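Local coordinates for protein ZYG-9 (Caenorhabditis elegans, PDB 2OF3) that organises microtubules and spindle poles in meiosis and mitosis of the one-cell embryo and is needed for default nuclear positioning in oocytes, at residues Lys204-Ala213 with Glu238-Met249. Residues are numbered along the deposited sequence; the frame is centred on the assembly and turned at random.
Sequences KSLSVEKTVA and EGDQMWKAAGRM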
loop_
_atom_site.group_PDB
_atom_site.type_symbol
_atom_site.label_atom_id
_atom_site.label_comp_id
_atom_site.label_asym_id
_atom_site.label_seq_id
_atom_site.Cartn_x
_atom_site.Cartn_y
_atom_site.Cartn_z
ATOM N N LYS A 204 19.877 1.580 -4.065
ATOM C CA LYS A 204 20.880 0.667 -4.599
ATOM C C LYS A 204 20.927 -0.771 -4.033
ATOM O O LYS A 204 21.262 -1.700 -4.803
ATOM C CB LYS A 204 22.262 1.300 -4.536
ATOM C CG LYS A 204 22.510 2.388 -5.621
ATOM C CD LYS A 204 22.119 1.999 -7.088
ATOM C CE LYS A 204 23.073 2.659 -8.139
ATOM N NZ LYS A 204 23.576 4.101 -7.881
ATOM N N SER A 205 20.601 -0.973 -2.741
ATOM C CA SER A 205 20.612 -2.339 -2.135
ATOM C C SER A 205 19.485 -3.227 -2.641
ATOM O O SER A 205 19.482 -4.459 -2.413
ATOM C CB SER A 205 20.521 -2.281 -0.600
ATOM O OG SER A 205 19.299 -1.675 -0.168
ATOM N N LEU A 206 18.532 -2.613 -3.349
ATOM C CA LEU A 206 17.304 -3.315 -3.742
ATOM C C LEU A 206 17.319 -3.954 -5.142
ATOM O O LEU A 206 16.424 -4.754 -5.478
ATOM C CB LEU A 206 16.085 -2.395 -3.560
ATOM C CG LEU A 206 15.924 -1.879 -2.109
ATOM C CD1 LEU A 206 14.663 -1.061 -2.037
ATOM C CD2 LEU A 206 15.886 -3.081 -1.125
ATOM N N SER A 207 18.331 -3.660 -5.949
ATOM C CA SER A 207 18.406 -4.329 -7.252
ATOM C C SER A 207 17.141 -3.988 -8.112
ATOM O O SER A 207 16.544 -4.870 -8.736
ATOM C CB SER A 207 18.524 -5.854 -7.098
ATOM O OG SER A 207 19.835 -6.229 -6.682
ATOM N N VAL A 208 16.774 -2.715 -8.111
ATOM C CA VAL A 208 15.657 -2.249 -8.884
ATOM C C VAL A 208 15.879 -2.509 -10.383
ATOM O O VAL A 208 15.018 -3.105 -11.022
ATOM C CB VAL A 208 15.409 -0.750 -8.654
ATOM C CG1 VAL A 208 14.355 -0.224 -9.631
ATOM C CG2 VAL A 208 14.995 -0.495 -7.183
ATOM N N GLU A 209 17.017 -2.097 -10.934
ATOM C CA GLU A 209 17.264 -2.244 -12.393
ATOM C C GLU A 209 17.117 -3.668 -12.837
ATOM O O GLU A 209 16.400 -3.939 -13.796
ATOM C CB GLU A 209 18.617 -1.688 -12.835
ATOM C CG GLU A 209 18.904 -0.276 -12.391
ATOM C CD GLU A 209 19.655 -0.201 -11.031
ATOM O OE1 GLU A 209 19.467 -1.063 -10.134
ATOM O OE2 GLU A 209 20.435 0.752 -10.861
ATOM N N LYS A 210 17.709 -4.596 -12.099
ATOM C CA LYS A 210 17.675 -5.992 -12.468
ATOM C C LYS A 210 16.316 -6.654 -12.297
ATOM O O LYS A 210 15.961 -7.566 -13.062
ATOM C CB LYS A 210 18.739 -6.780 -11.646
ATOM C CG LYS A 210 18.678 -8.295 -11.854
ATOM C CD LYS A 210 19.956 -9.019 -11.336
ATOM C CE LYS A 210 20.201 -10.384 -12.091
ATOM N NZ LYS A 210 20.929 -10.255 -13.466
ATOM N N THR A 211 15.570 -6.241 -11.263
ATOM C CA THR A 211 14.259 -6.792 -11.021
ATOM C C THR A 211 13.254 -6.278 -12.060
ATOM O O THR A 211 12.330 -7.005 -12.467
ATOM C CB THR A 211 13.755 -6.393 -9.603
ATOM O OG1 THR A 211 14.797 -6.666 -8.647
ATOM C CG2 THR A 211 12.546 -7.185 -9.225
ATOM N N VAL A 212 13.441 -5.025 -12.458
ATOM C CA VAL A 212 12.476 -4.360 -13.333
ATOM C C VAL A 212 12.727 -4.742 -14.816
ATOM O O VAL A 212 11.781 -4.928 -15.590
ATOM C CB VAL A 212 12.452 -2.826 -13.089
ATOM C CG1 VAL A 212 11.704 -2.079 -14.233
ATOM C CG2 VAL A 212 11.802 -2.490 -11.708
ATOM N N ALA A 213 14.003 -4.845 -15.203
ATOM C CA ALA A 213 14.380 -5.132 -16.603
ATOM C C ALA A 213 13.566 -6.236 -17.322
ATOM O O ALA A 213 13.185 -6.017 -18.462
ATOM C CB ALA A 213 15.927 -5.384 -16.756
ATOM N N GLU A 238 22.387 7.574 -13.276
ATOM C CA GLU A 238 23.583 6.777 -13.168
ATOM C C GLU A 238 24.143 6.376 -14.546
ATOM O O GLU A 238 25.075 5.558 -14.608
ATOM C CB GLU A 238 23.287 5.544 -12.302
ATOM C CG GLU A 238 22.339 4.551 -12.956
ATOM C CD GLU A 238 22.079 3.322 -12.122
ATOM O OE1 GLU A 238 22.865 3.077 -11.192
ATOM O OE2 GLU A 238 21.079 2.576 -12.383
ATOM N N GLY A 239 23.594 6.935 -15.640
ATOM C CA GLY A 239 24.025 6.551 -17.015
ATOM C C GLY A 239 24.234 5.058 -17.216
ATOM O O GLY A 239 23.435 4.253 -16.743
ATOM N N ASP A 240 25.323 4.675 -17.893
ATOM C CA ASP A 240 25.616 3.265 -18.279
ATOM C C ASP A 240 25.727 2.241 -17.172
ATOM O O ASP A 240 25.744 1.033 -17.463
ATOM C CB ASP A 240 26.950 3.148 -19.046
ATOM C CG ASP A 240 26.912 3.742 -20.455
ATOM O OD1 ASP A 240 25.812 4.049 -21.033
ATOM O OD2 ASP A 240 28.047 3.890 -20.993
ATOM N N GLN A 241 25.888 2.699 -15.925
ATOM C CA GLN A 241 25.712 1.845 -14.747
ATOM C C GLN A 241 24.331 1.189 -14.755
ATOM O O GLN A 241 24.199 0.047 -14.339
ATOM C CB GLN A 241 25.823 2.662 -13.464
ATOM C CG GLN A 241 27.257 2.961 -13.001
ATOM C CD GLN A 241 28.084 1.682 -12.827
ATOM O OE1 GLN A 241 27.626 0.707 -12.198
ATOM N NE2 GLN A 241 29.298 1.666 -13.410
ATOM N N MET A 242 23.300 1.910 -15.229
ATOM C CA MET A 242 21.955 1.299 -15.396
ATOM C C MET A 242 22.084 -0.027 -16.103
ATOM O O MET A 242 21.568 -1.047 -15.609
ATOM C CB MET A 242 20.962 2.206 -16.145
ATOM C CG MET A 242 19.549 1.523 -16.399
ATOM S SD MET A 242 19.398 0.485 -17.856
ATOM C CE MET A 242 19.077 -1.061 -17.278
ATOM N N TRP A 243 22.789 -0.024 -17.249
ATOM C CA TRP A 243 22.958 -1.247 -18.059
ATOM C C TRP A 243 23.711 -2.327 -17.291
ATOM O O TRP A 243 23.353 -3.508 -17.376
ATOM C CB TRP A 243 23.659 -0.972 -19.412
ATOM C CG TRP A 243 23.052 0.070 -20.312
ATOM C CD1 TRP A 243 23.587 1.290 -20.627
ATOM C CD2 TRP A 243 21.801 -0.008 -21.013
ATOM N NE1 TRP A 243 22.756 1.966 -21.475
ATOM C CE2 TRP A 243 21.650 1.196 -21.729
ATOM C CE3 TRP A 243 20.771 -0.966 -21.071
ATOM C CZ2 TRP A 243 20.514 1.473 -22.515
ATOM C CZ3 TRP A 243 19.635 -0.697 -21.855
ATOM C CH2 TRP A 243 19.523 0.514 -22.574
ATOM N N LYS A 244 24.741 -1.946 -16.530
ATOM C CA LYS A 244 25.500 -2.964 -15.748
ATOM C C LYS A 244 24.617 -3.646 -14.690
ATOM O O LYS A 244 24.515 -4.873 -14.649
ATOM C CB LYS A 244 26.741 -2.352 -15.104
ATOM C CG LYS A 244 27.504 -3.337 -14.186
ATOM C CD LYS A 244 29.039 -3.009 -14.052
ATOM C CE LYS A 244 29.708 -3.807 -12.872
ATOM N NZ LYS A 244 29.581 -3.121 -11.492
ATOM N N ALA A 245 23.933 -2.819 -13.874
ATOM C CA ALA A 245 22.918 -3.245 -12.882
ATOM C C ALA A 245 21.771 -4.101 -13.479
ATOM O O ALA A 245 21.359 -5.117 -12.908
ATOM C CB ALA A 245 22.374 -1.978 -12.164
ATOM N N ALA A 246 21.238 -3.705 -14.632
ATOM C CA ALA A 246 20.156 -4.464 -15.252
ATOM C C ALA A 246 20.538 -5.887 -15.661
ATOM O O ALA A 246 19.681 -6.794 -15.686
ATOM C CB ALA A 246 19.646 -3.716 -16.463
ATOM N N GLY A 247 21.805 -6.082 -16.038
ATOM C CA GLY A 247 22.257 -7.386 -16.564
ATOM C C GLY A 247 21.754 -7.639 -17.974
ATOM O O GLY A 247 21.290 -6.712 -18.648
ATOM N N ARG A 248 21.830 -8.901 -18.408
ATOM C CA ARG A 248 21.529 -9.312 -19.804
ATOM C C ARG A 248 20.077 -9.095 -20.123
ATOM O O ARG A 248 19.233 -9.568 -19.382
ATOM C CB ARG A 248 21.838 -10.813 -20.012
ATOM C CG ARG A 248 21.600 -11.356 -21.478
ATOM C CD ARG A 248 22.579 -12.530 -21.846
ATOM N NE ARG A 248 23.009 -13.237 -20.620
ATOM C CZ ARG A 248 24.153 -13.008 -19.955
ATOM N NH1 ARG A 248 25.040 -12.106 -20.404
ATOM N NH2 ARG A 248 24.415 -13.692 -18.832
ATOM N N MET A 249 19.793 -8.388 -21.218
ATOM C CA MET A 249 18.407 -8.129 -21.652
ATOM C C MET A 249 18.279 -8.668 -23.052
ATOM O O MET A 249 19.253 -8.653 -23.796
ATOM C CB MET A 249 18.094 -6.618 -21.675
ATOM C CG MET A 249 18.067 -5.904 -20.299
ATOM S SD MET A 249 17.625 -4.206 -20.508
ATOM C CE MET A 249 18.921 -3.476 -19.693
HETATM O O HOH W 1 17.314 -8.667 -15.077
#
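With CG beside its backbone N (chi1 -52°) and a bend at chi2 (92°), E209 brings one face of its carboxylate over A245 CB, 3.4 Å from E209 CD, and its oxygens up to those of E238, which reaches in from the other side with a straight chain. The two acid groups lie nearly coplanar, and OE2 of E209 stands 2.5 Å from OE2 of E238. K204, bent along its chain, passes E238 the other way, its CE 3.1 Å from E238 OE1 and its NZ in a salt bridge to the same oxygen at 3.5 Å. E209 fits as a knob among E238, M242, A245 and A246. I200 and C234 also touch E209. One turn along, A213 CB meets A246 CB at 4.1 Å and M249 CG at 4.2 Å. Helices 208-212 and 241-246 cross at -60°, near enough for a water to donate to both K210 O (2.7 Å) and A246 O (3.1 Å). An alanine in place of E209 is likely to open a gap against A245 and leave E238 without its acid partner. E238 closes helix 221-238, and the contact packs helix 208-212 against that end and against helix 241-246 in the all-helical TOG domain. Two acid oxygens this close suggest that one of the two acids is protonated, with K204 perhaps easing the remaining negative charge.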